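Local coordinates for UDP-galactopyranose mutase (Deinococcus radiodurans, PDB 3MJ4), which probably interconverts UDP-galactopyranose and UDP-galactofuranose as an FAD-dependent mutase, at residues Arg177-Lys182 against Asn296-Tyr301; Glu278-Thr283 against Val322-Pro327. One frame throughout, in Å; residues are numbered along the deposited sequence.

Interaction 1 of 2, residues Arg177-Lys182 against Asn296-Tyr301. With UDP (uridine-5'-diphosphate), chain L.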
ATOM      1  N   ARG A 177     -29.284 -16.624 -19.697  1.00 47.80           N
ATOM      2  CA  ARG A 177     -29.316 -17.981 -19.186  1.00 43.10           C
ATOM      3  C   ARG A 177     -27.918 -18.508 -18.952  1.00 42.23           C
ATOM      4  O   ARG A 177     -27.557 -18.843 -17.836  1.00 47.29           O
ATOM      5  CB  ARG A 177     -30.107 -18.907 -20.115  1.00 47.33           C
ATOM      6  CG  ARG A 177     -30.100 -20.370 -19.667  1.00 56.40           C
ATOM      7  CD  ARG A 177     -31.173 -21.204 -20.361  1.00 59.23           C
ATOM      8  NE  ARG A 177     -30.941 -21.294 -21.801  1.00 70.80           N
ATOM      9  CZ  ARG A 177     -30.684 -22.422 -22.460  1.00 74.87           C
ATOM     10  NH1 ARG A 177     -30.623 -23.578 -21.804  1.00 83.34           N
ATOM     11  NH2 ARG A 177     -30.484 -22.395 -23.774  1.00 63.10           N
ATOM     12  N   GLY A 178     -27.117 -18.566 -19.999  1.00 41.44           N
ATOM     13  CA  GLY A 178     -25.802 -19.166 -19.878  1.00 45.47           C
ATOM     14  C   GLY A 178     -24.910 -18.456 -18.879  1.00 48.58           C
ATOM     15  O   GLY A 178     -24.146 -19.088 -18.143  1.00 47.79           O
ATOM     16  N   TYR A 179     -24.999 -17.130 -18.875  1.00 47.44           N
ATOM     17  CA  TYR A 179     -24.111 -16.300 -18.082  1.00 50.58           C
ATOM     18  C   TYR A 179     -24.416 -16.568 -16.612  1.00 48.32           C
ATOM     19  O   TYR A 179     -23.524 -16.810 -15.793  1.00 43.01           O
ATOM     20  CB  TYR A 179     -24.323 -14.808 -18.411  1.00 46.94           C
ATOM     21  CG  TYR A 179     -23.395 -13.886 -17.650  1.00 44.12           C
ATOM     22  CD1 TYR A 179     -22.208 -13.457 -18.214  1.00 48.00           C
ATOM     23  CD2 TYR A 179     -23.689 -13.471 -16.355  1.00 52.26           C
ATOM     24  CE1 TYR A 179     -21.338 -12.620 -17.523  1.00 51.11           C
ATOM     25  CE2 TYR A 179     -22.816 -12.629 -15.645  1.00 50.58           C
ATOM     26  CZ  TYR A 179     -21.646 -12.208 -16.242  1.00 48.19           C
ATOM     27  OH  TYR A 179     -20.769 -11.382 -15.579  1.00 51.22           O
ATOM     28  N   THR A 180     -25.705 -16.508 -16.309  1.00 45.84           N
ATOM     29  CA  THR A 180     -26.213 -16.757 -14.984  1.00 43.89           C
ATOM     30  C   THR A 180     -25.904 -18.172 -14.533  1.00 45.41           C
ATOM     31  O   THR A 180     -25.322 -18.355 -13.470  1.00 52.45           O
ATOM     32  CB  THR A 180     -27.705 -16.513 -14.943  1.00 46.51           C
ATOM     33  OG1 THR A 180     -27.958 -15.186 -15.417  1.00 37.49           O
ATOM     34  CG2 THR A 180     -28.221 -16.680 -13.522  1.00 46.60           C
ATOM     35  N   ARG A 181     -26.273 -19.174 -15.324  1.00 43.82           N
ATOM     36  CA  ARG A 181     -25.899 -20.546 -14.983  1.00 49.50           C
ATOM     37  C   ARG A 181     -24.418 -20.603 -14.603  1.00 49.63           C
ATOM     38  O   ARG A 181     -24.023 -21.366 -13.721  1.00 57.08           O
ATOM     39  CB  ARG A 181     -26.182 -21.531 -16.131  1.00 51.60           C
ATOM     40  CG  ARG A 181     -27.639 -21.981 -16.246  1.00 53.13           C
ATOM     41  CD  ARG A 181     -27.835 -23.184 -17.181  1.00 47.52           C
ATOM     42  NE  ARG A 181     -29.262 -23.447 -17.355  1.00 54.61           N
ATOM     43  CZ  ARG A 181     -29.823 -23.934 -18.461  1.00 65.71           C
ATOM     44  NH1 ARG A 181     -29.084 -24.226 -19.528  1.00 66.42           N
ATOM     45  NH2 ARG A 181     -31.138 -24.117 -18.508  1.00 60.52           N
ATOM     46  N   LYS A 182     -23.605 -19.781 -15.256  1.00 44.89           N
ATOM     47  CA  LYS A 182     -22.154 -19.839 -15.098  1.00 45.85           C
ATOM     48  C   LYS A 182     -21.620 -19.054 -13.882  1.00 48.80           C
ATOM     49  O   LYS A 182     -20.606 -19.427 -13.281  1.00 48.65           O
ATOM     50  CB  LYS A 182     -21.483 -19.366 -16.387  1.00 43.52           C
ATOM     51  CG  LYS A 182     -19.980 -19.349 -16.318  1.00 47.70           C
ATOM     52  CD  LYS A 182     -19.333 -19.486 -17.691  1.00 48.80           C
ATOM     53  CE  LYS A 182     -19.628 -18.299 -18.597  1.00 45.86           C
ATOM     54  NZ  LYS A 182     -18.638 -18.256 -19.696  1.00 42.79           N
ATOM     55  N   ASN A 296     -18.081  -9.354 -21.623  1.00 41.79           N
ATOM     56  CA  ASN A 296     -18.771 -10.482 -20.988  1.00 41.82           C
ATOM     57  C   ASN A 296     -18.882 -11.659 -21.947  1.00 44.40           C
ATOM     58  O   ASN A 296     -19.079 -11.452 -23.148  1.00 43.93           O
ATOM     59  CB  ASN A 296     -20.188 -10.095 -20.530  1.00 39.69           C
ATOM     60  CG  ASN A 296     -20.208  -9.345 -19.201  1.00 44.67           C
ATOM     61  OD1 ASN A 296     -19.190  -9.237 -18.522  1.00 44.11           O
ATOM     62  ND2 ASN A 296     -21.379  -8.822 -18.827  1.00 41.98           N
ATOM     63  N   TYR A 297     -18.780 -12.885 -21.417  1.00 42.08           N
ATOM     64  CA  TYR A 297     -18.915 -14.099 -22.220  1.00 39.33           C
ATOM     65  C   TYR A 297     -20.005 -15.040 -21.706  1.00 43.52           C
ATOM     66  O   TYR A 297     -19.731 -15.983 -20.980  1.00 45.63           O
ATOM     67  CB  TYR A 297     -17.602 -14.864 -22.263  1.00 39.17           C
ATOM     68  CG  TYR A 297     -16.496 -14.144 -22.963  1.00 39.51           C
ATOM     69  CD1 TYR A 297     -15.637 -13.313 -22.261  1.00 40.79           C
ATOM     70  CD2 TYR A 297     -16.294 -14.298 -24.328  1.00 37.88           C
ATOM     71  CE1 TYR A 297     -14.607 -12.643 -22.905  1.00 44.28           C
ATOM     72  CE2 TYR A 297     -15.268 -13.635 -24.980  1.00 38.67           C
ATOM     73  CZ  TYR A 297     -14.429 -12.805 -24.264  1.00 43.56           C
ATOM     74  OH  TYR A 297     -13.403 -12.141 -24.894  1.00 44.41           O
ATOM     75  N   PRO A 298     -21.248 -14.807 -22.117  1.00 44.86           N
ATOM     76  CA  PRO A 298     -22.360 -15.631 -21.648  1.00 46.19           C
ATOM     77  C   PRO A 298     -22.381 -17.063 -22.194  1.00 44.37           C
ATOM     78  O   PRO A 298     -23.012 -17.925 -21.582  1.00 40.04           O
ATOM     79  CB  PRO A 298     -23.583 -14.872 -22.168  1.00 44.05           C
ATOM     80  CG  PRO A 298     -23.093 -13.493 -22.418  1.00 45.27           C
ATOM     81  CD  PRO A 298     -21.715 -13.677 -22.923  1.00 44.23           C
ATOM     82  N   ASN A 299     -21.725 -17.322 -23.321  1.00 43.44           N
ATOM     83  CA  ASN A 299     -21.924 -18.614 -23.998  1.00 39.74           C
ATOM     84  C   ASN A 299     -20.658 -19.392 -24.333  1.00 37.36           C
ATOM     85  O   ASN A 299     -20.714 -20.481 -24.910  1.00 40.53           O
ATOM     86  CB  ASN A 299     -22.796 -18.410 -25.235  1.00 31.14           C
ATOM     87  CG  ASN A 299     -24.070 -17.687 -24.903  1.00 39.27           C
ATOM     88  OD1 ASN A 299     -24.778 -18.079 -23.966  1.00 41.41           O
ATOM     89  ND2 ASN A 299     -24.349 -16.591 -25.613  1.00 39.69           N
ATOM     90  N   ASP A 300     -19.524 -18.835 -23.939  1.00 36.06           N
ATOM     91  CA  ASP A 300     -18.238 -19.410 -24.249  1.00 36.88           C
ATOM     92  C   ASP A 300     -17.404 -19.324 -22.991  1.00 40.04           C
ATOM     93  O   ASP A 300     -17.616 -18.428 -22.167  1.00 37.76           O
ATOM     94  CB  ASP A 300     -17.551 -18.565 -25.319  1.00 40.82           C
ATOM     95  CG  ASP A 300     -18.241 -18.639 -26.682  1.00 48.10           C
ATOM     96  OD1 ASP A 300     -19.410 -18.203 -26.825  1.00 43.62           O
ATOM     97  OD2 ASP A 300     -17.574 -19.100 -27.634  1.00 52.58           O
ATOM     98  N   TYR A 301     -16.465 -20.257 -22.844  1.00 36.45           N
ATOM     99  CA  TYR A 301     -15.403 -20.169 -21.833  1.00 39.07           C
ATOM    100  C   TYR A 301     -15.768 -20.457 -20.376  1.00 42.31           C
ATOM    101  O   TYR A 301     -16.905 -20.254 -19.924  1.00 36.14           O
ATOM    102  CB  TYR A 301     -14.684 -18.813 -21.899  1.00 43.22           C
ATOM    103  CG  TYR A 301     -14.008 -18.542 -23.228  1.00 43.20           C
ATOM    104  CD1 TYR A 301     -12.822 -19.168 -23.555  1.00 40.18           C
ATOM    105  CD2 TYR A 301     -14.559 -17.655 -24.148  1.00 37.69           C
ATOM    106  CE1 TYR A 301     -12.214 -18.925 -24.757  1.00 41.41           C
ATOM    107  CE2 TYR A 301     -13.950 -17.410 -25.336  1.00 34.86           C
ATOM    108  CZ  TYR A 301     -12.788 -18.049 -25.642  1.00 35.36           C
ATOM    109  OH  TYR A 301     -12.174 -17.814 -26.835  1.00 41.47           O
TER
HETATM  110  N1  UDP L 500     -26.115 -10.951 -16.189  1.00 46.28           N
HETATM  111  C2  UDP L 500     -26.211 -11.746 -17.298  1.00 48.30           C
HETATM  112  N3  UDP L 500     -25.417 -11.499 -18.395  1.00 47.62           N
HETATM  113  C4  UDP L 500     -24.539 -10.445 -18.362  1.00 47.81           C
HETATM  114  C5  UDP L 500     -24.469  -9.656 -17.221  1.00 48.24           C
HETATM  115  C6  UDP L 500     -25.468  -9.764 -16.267  1.00 43.43           C
HETATM  116  O2  UDP L 500     -27.013 -12.674 -17.274  1.00 46.62           O
HETATM  117  O4  UDP L 500     -23.828 -10.209 -19.334  1.00 50.93           O
HETATM  118  C1' UDP L 500     -26.975 -11.288 -15.065  1.00 42.74           C
HETATM  119  C2' UDP L 500     -26.175 -12.265 -14.233  1.00 43.77           C
HETATM  120  O2' UDP L 500     -27.046 -13.193 -13.640  1.00 46.11           O
HETATM  121  C3' UDP L 500     -25.555 -11.343 -13.203  1.00 45.86           C
HETATM  122  C4' UDP L 500     -26.668 -10.346 -12.991  1.00 45.49           C
HETATM  123  O4' UDP L 500     -27.169 -10.131 -14.293  1.00 46.39           O
HETATM  124  O3' UDP L 500     -25.196 -11.970 -12.007  1.00 39.52           O
HETATM  125  C5' UDP L 500     -26.178  -9.053 -12.382  1.00 46.54           C
HETATM  126  O5' UDP L 500     -24.938  -8.729 -12.948  1.00 48.40           O
HETATM  127  PA  UDP L 500     -24.221  -7.367 -12.512  1.00 55.38           P
HETATM  128  O1A UDP L 500     -25.225  -6.285 -12.331  1.00 46.31           O
HETATM  129  O2A UDP L 500     -23.143  -6.998 -13.476  1.00 46.60           O
HETATM  130  O3A UDP L 500     -23.646  -7.726 -11.042  1.00 61.71           O
HETATM  131  PB  UDP L 500     -22.096  -8.166 -10.850  1.00 90.22           P
HETATM  132  O1B UDP L 500     -22.023  -9.583 -11.298  1.00 70.26           O
HETATM  133  O2B UDP L 500     -21.638  -8.008  -9.435  1.00 72.51           O
HETATM  134  O3B UDP L 500     -21.213  -7.342 -11.730  1.00 84.87           O
HETATM  135  O   HOH W   1     -26.623 -16.845 -21.940  1.00 43.73           O
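The uracil end of the UDP site is built where Y179, on helix 159-184, meets N296, the last residue of strand 294-296, and P298 of the loop that follows. The phenol ring has UDP over one face, with C4 of the uracil 3.6 Å above the ring plane and over its centre. Y179 reaches the base because its CG lies anti to the backbone N (chi1 -178°). Near the plane of the same ring, at its edge, come P298 CA and the carbonyl carbon of Y297. N296 crosses Y179 at a slant, with amide and ring planes 42° apart. Its CG is 3.8 Å from Y179 CE1. N296 ND2 donates to UDP O4 at 2.9 Å, at the C4-O4 carbonyl of the base. On the ribose side, UDP O2' donates to T180 OG1 at 2.8 Å. T180 OG1 is also hydrogen-bonded to F176 O. Family members bind the nucleotide between a helical domain and a mixed sheet. Here helix 159-184 supplies the Y179 ring and T180, and the end of strand 294-296 supplies N296. W184, Y209, R198 and F175 complete the grip on UDP. About one turn after Y179, K182 reaches the loop. Its chain bends at chi3 (65°), and NZ donates to Y301 O at 2.7 Å and to Y297 O at 2.8 Å. A further bond from NZ goes to Y303 O, so the ammonium is gripped by several loop carbonyls. Backbone packs on backbone at G178, whose CA is 3.5 Å from P298 O. Beside it, a water donates to N299 OD1 and takes a weak bond from G178 N.

Interaction 2 of 2, residues Glu278-Thr283 against Val322-Pro327; sequences EFRHET and VVYEYP
The guanidinium of R280 lies flat on the ring of Y324, with planes 17° apart and centres 4.2 Å apart. The cation-pi contact is off-centre: NH2 sits over the ring face toward its rim. Near the edge of the guanidinium comes Y326 OH, which takes a bond from R280 NE at 3.0 Å and a weak one from NH2. A bend at chi3 (55°) brings the group flat over Y324 with its edge at the Y326 hydroxyl. With an alanine in place of R280, the Y324 face is likely to lose its cation and the Y326 hydroxyl this donor. The other side of the sheet is apolar in part. V323 CG2 sits over the H281 ring, 3.7 Å from its centroid, and E325 CG meets the edge of F279 at 3.7 Å from CE2. The H281 NE2 end binds P81 O. Backbone bonds join the antiparallel hydrogen-bonded pairs E278-Y326, R280-Y324 and E282-V322. The F279 side chain comes within about 4 Å of FAD at the nearest atoms, and E325 reaches R305 of the substrate site. Strand 274-284 is the outermost strand of the mixed sheet within this chain. Strand 320-336 lies between it and strand 305-308.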
ATOM      1  N   GLU A 278     -12.485 -16.935  -8.450  1.00 47.66           N
ATOM      2  CA  GLU A 278     -11.042 -16.920  -8.671  1.00 47.08           C
ATOM      3  C   GLU A 278     -10.738 -15.857  -9.691  1.00 44.77           C
ATOM      4  O   GLU A 278     -11.516 -15.628 -10.620  1.00 44.82           O
ATOM      5  CB  GLU A 278     -10.545 -18.235  -9.238  1.00 52.43           C
ATOM      6  CG  GLU A 278     -10.529 -19.391  -8.275  1.00 68.51           C
ATOM      7  CD  GLU A 278      -9.856 -20.586  -8.897  1.00 75.37           C
ATOM      8  OE1 GLU A 278     -10.319 -21.730  -8.666  1.00 74.65           O
ATOM      9  OE2 GLU A 278      -8.868 -20.357  -9.636  1.00 73.12           O
ATOM     10  N   PHE A 279      -9.594 -15.219  -9.536  1.00 45.01           N
ATOM     11  CA  PHE A 279      -9.176 -14.213 -10.492  1.00 43.50           C
ATOM     12  C   PHE A 279      -7.873 -14.618 -11.137  1.00 38.08           C
ATOM     13  O   PHE A 279      -6.933 -14.960 -10.439  1.00 43.72           O
ATOM     14  CB  PHE A 279      -9.018 -12.881  -9.789  1.00 37.44           C
ATOM     15  CG  PHE A 279     -10.256 -12.431  -9.080  1.00 41.43           C
ATOM     16  CD1 PHE A 279     -10.320 -12.429  -7.690  1.00 39.18           C
ATOM     17  CD2 PHE A 279     -11.364 -12.012  -9.800  1.00 36.93           C
ATOM     18  CE1 PHE A 279     -11.462 -12.002  -7.038  1.00 39.31           C
ATOM     19  CE2 PHE A 279     -12.513 -11.582  -9.155  1.00 35.01           C
ATOM     20  CZ  PHE A 279     -12.564 -11.575  -7.775  1.00 40.06           C
ATOM     21  N   ARG A 280      -7.830 -14.616 -12.464  1.00 34.76           N
ATOM     22  CA  ARG A 280      -6.575 -14.817 -13.182  1.00 37.70           C
ATOM     23  C   ARG A 280      -6.124 -13.489 -13.819  1.00 42.48           C
ATOM     24  O   ARG A 280      -6.757 -13.000 -14.757  1.00 44.43           O
ATOM     25  CB  ARG A 280      -6.729 -15.903 -14.245  1.00 37.18           C
ATOM     26  CG  ARG A 280      -5.428 -16.261 -14.978  1.00 52.54           C
ATOM     27  CD  ARG A 280      -5.624 -17.428 -15.963  1.00 55.93           C
ATOM     28  NE  ARG A 280      -6.708 -17.169 -16.916  1.00 57.28           N
ATOM     29  CZ  ARG A 280      -6.515 -16.745 -18.158  1.00 62.93           C
ATOM     30  NH1 ARG A 280      -5.276 -16.558 -18.588  1.00 65.56           N
ATOM     31  NH2 ARG A 280      -7.546 -16.512 -18.973  1.00 61.45           N
ATOM     32  N   HIS A 281      -5.045 -12.905 -13.292  1.00 39.02           N
ATOM     33  CA  HIS A 281      -4.529 -11.624 -13.789  1.00 41.72           C
ATOM     34  C   HIS A 281      -3.469 -11.869 -14.834  1.00 41.34           C
ATOM     35  O   HIS A 281      -2.718 -12.832 -14.752  1.00 46.99           O
ATOM     36  CB  HIS A 281      -3.962 -10.745 -12.659  1.00 33.83           C
ATOM     37  CG  HIS A 281      -4.994 -10.302 -11.676  1.00 38.29           C
ATOM     38  ND1 HIS A 281      -5.692  -9.120 -11.812  1.00 39.92           N
ATOM     39  CD2 HIS A 281      -5.487 -10.905 -10.567  1.00 39.15           C
ATOM     40  CE1 HIS A 281      -6.554  -9.003 -10.814  1.00 39.04           C
ATOM     41  NE2 HIS A 281      -6.449 -10.072 -10.045  1.00 40.76           N
ATOM     42  N   GLU A 282      -3.426 -11.011 -15.839  1.00 42.31           N
ATOM     43  CA  GLU A 282      -2.412 -11.134 -16.868  1.00 42.79           C
ATOM     44  C   GLU A 282      -1.995  -9.787 -17.403  1.00 43.19           C
ATOM     45  O   GLU A 282      -2.790  -8.833 -17.448  1.00 41.20           O
ATOM     46  CB  GLU A 282      -2.884 -12.039 -18.005  1.00 44.14           C
ATOM     47  CG  GLU A 282      -2.303 -13.433 -17.910  1.00 54.79           C
ATOM     48  CD  GLU A 282      -3.379 -14.475 -17.955  1.00 65.33           C
ATOM     49  OE1 GLU A 282      -4.247 -14.335 -18.849  1.00 69.96           O
ATOM     50  OE2 GLU A 282      -3.369 -15.406 -17.103  1.00 63.43           O
ATOM     51  N   THR A 283      -0.733  -9.709 -17.791  1.00 42.15           N
ATOM     52  CA  THR A 283      -0.220  -8.504 -18.424  1.00 43.44           C
ATOM     53  C   THR A 283       0.184  -8.798 -19.859  1.00 43.26           C
ATOM     54  O   THR A 283       0.847  -9.791 -20.135  1.00 46.88           O
ATOM     55  CB  THR A 283       0.978  -7.912 -17.648  1.00 40.78           C
ATOM     56  OG1 THR A 283       0.606  -7.698 -16.278  1.00 43.61           O
ATOM     57  CG2 THR A 283       1.409  -6.579 -18.263  1.00 43.84           C
ATOM     58  N   VAL A 322      -5.085  -7.138 -17.439  1.00 39.15           N
ATOM     59  CA  VAL A 322      -6.454  -7.601 -17.484  1.00 37.74           C
ATOM     60  C   VAL A 322      -6.692  -8.687 -16.445  1.00 43.99           C
ATOM     61  O   VAL A 322      -5.754  -9.372 -16.010  1.00 40.39           O
ATOM     62  CB  VAL A 322      -6.780  -8.211 -18.853  1.00 41.72           C
ATOM     63  CG1 VAL A 322      -6.556  -7.189 -19.963  1.00 38.58           C
ATOM     64  CG2 VAL A 322      -5.958  -9.482 -19.066  1.00 37.82           C
ATOM     65  N   VAL A 323      -7.954  -8.851 -16.056  1.00 38.18           N
ATOM     66  CA  VAL A 323      -8.293  -9.924 -15.155  1.00 40.96           C
ATOM     67  C   VAL A 323      -9.445 -10.735 -15.716  1.00 39.78           C
ATOM     68  O   VAL A 323     -10.435 -10.170 -16.171  1.00 40.30           O
ATOM     69  CB  VAL A 323      -8.611  -9.420 -13.728  1.00 37.71           C
ATOM     70  CG1 VAL A 323      -9.760  -8.442 -13.749  1.00 35.81           C
ATOM     71  CG2 VAL A 323      -8.919 -10.608 -12.825  1.00 36.38           C
ATOM     72  N   TYR A 324      -9.284 -12.059 -15.706  1.00 37.81           N
ATOM     73  CA  TYR A 324     -10.343 -12.988 -16.086  1.00 40.69           C
ATOM     74  C   TYR A 324     -11.018 -13.520 -14.827  1.00 39.12           C
ATOM     75  O   TYR A 324     -10.344 -13.877 -13.871  1.00 44.40           O
ATOM     76  CB  TYR A 324      -9.774 -14.143 -16.908  1.00 42.85           C
ATOM     77  CG  TYR A 324      -9.244 -13.753 -18.276  1.00 48.08           C
ATOM     78  CD1 TYR A 324     -10.056 -13.824 -19.403  1.00 52.36           C
ATOM     79  CD2 TYR A 324      -7.926 -13.336 -18.446  1.00 47.02           C
ATOM     80  CE1 TYR A 324      -9.569 -13.482 -20.660  1.00 49.16           C
ATOM     81  CE2 TYR A 324      -7.435 -12.991 -19.685  1.00 45.53           C
ATOM     82  CZ  TYR A 324      -8.263 -13.062 -20.791  1.00 52.42           C
ATOM     83  OH  TYR A 324      -7.781 -12.707 -22.037  1.00 48.94           O
ATOM     84  N   GLU A 325     -12.343 -13.548 -14.807  1.00 38.90           N
ATOM     85  CA  GLU A 325     -13.067 -13.972 -13.608  1.00 44.00           C
ATOM     86  C   GLU A 325     -13.623 -15.383 -13.743  1.00 43.76           C
ATOM     87  O   GLU A 325     -14.270 -15.706 -14.733  1.00 41.37           O
ATOM     88  CB  GLU A 325     -14.204 -12.996 -13.278  1.00 43.69           C
ATOM     89  CG  GLU A 325     -13.741 -11.694 -12.611  1.00 44.49           C
ATOM     90  CD  GLU A 325     -14.782 -10.591 -12.679  1.00 52.90           C
ATOM     91  OE1 GLU A 325     -14.424  -9.493 -13.164  1.00 57.58           O
ATOM     92  OE2 GLU A 325     -15.948 -10.817 -12.259  1.00 54.85           O
ATOM     93  N   TYR A 326     -13.370 -16.217 -12.738  1.00 42.70           N
ATOM     94  CA  TYR A 326     -13.929 -17.565 -12.698  1.00 40.74           C
ATOM     95  C   TYR A 326     -14.813 -17.768 -11.465  1.00 46.68           C
ATOM     96  O   TYR A 326     -14.333 -17.812 -10.330  1.00 44.45           O
ATOM     97  CB  TYR A 326     -12.818 -18.600 -12.685  1.00 40.85           C
ATOM     98  CG  TYR A 326     -11.917 -18.566 -13.885  1.00 39.66           C
ATOM     99  CD1 TYR A 326     -10.966 -17.560 -14.039  1.00 41.41           C
ATOM    100  CD2 TYR A 326     -12.001 -19.542 -14.859  1.00 37.32           C
ATOM    101  CE1 TYR A 326     -10.131 -17.529 -15.139  1.00 41.62           C
ATOM    102  CE2 TYR A 326     -11.179 -19.521 -15.971  1.00 39.52           C
ATOM    103  CZ  TYR A 326     -10.242 -18.516 -16.108  1.00 41.27           C
ATOM    104  OH  TYR A 326      -9.403 -18.520 -17.196  1.00 35.53           O
ATOM    105  N   PRO A 327     -16.120 -17.894 -11.689  1.00 46.32           N
ATOM    106  CA  PRO A 327     -17.059 -18.223 -10.618  1.00 47.12           C
ATOM    107  C   PRO A 327     -16.635 -19.504  -9.879  1.00 48.56           C
ATOM    108  O   PRO A 327     -16.273 -20.487 -10.523  1.00 46.51           O
ATOM    109  CB  PRO A 327     -18.364 -18.463 -11.373  1.00 45.09           C
ATOM    110  CG  PRO A 327     -18.204 -17.705 -12.632  1.00 47.38           C
ATOM    111  CD  PRO A 327     -16.773 -17.845 -13.002  1.00 45.00           C
TER
HETATM  112  O   HOH W   2      -4.597  -7.342 -13.862  1.00 37.62           O

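Both contacts are partly buried, and both draw on the same mixed sheet. Interaction 1 sets a helix against a loop that leaves this sheet, and it is held by side-chain bonds to loop carbonyls and by UDP. Interaction 2 lies within the sheet and rests on regular backbone bonds, with R280 stacked on Y324 on one face. Its centre is about 16 Å from that of interaction 1, and the two touch by packing of K182 on P327. Strand 305-308 runs between them. From it R305 reaches both N296 and E325, so the uracil pocket and the strand pair near FAD share a neighbour. N299 and D300 in interaction 1 are exposed, as is E278 in interaction 2.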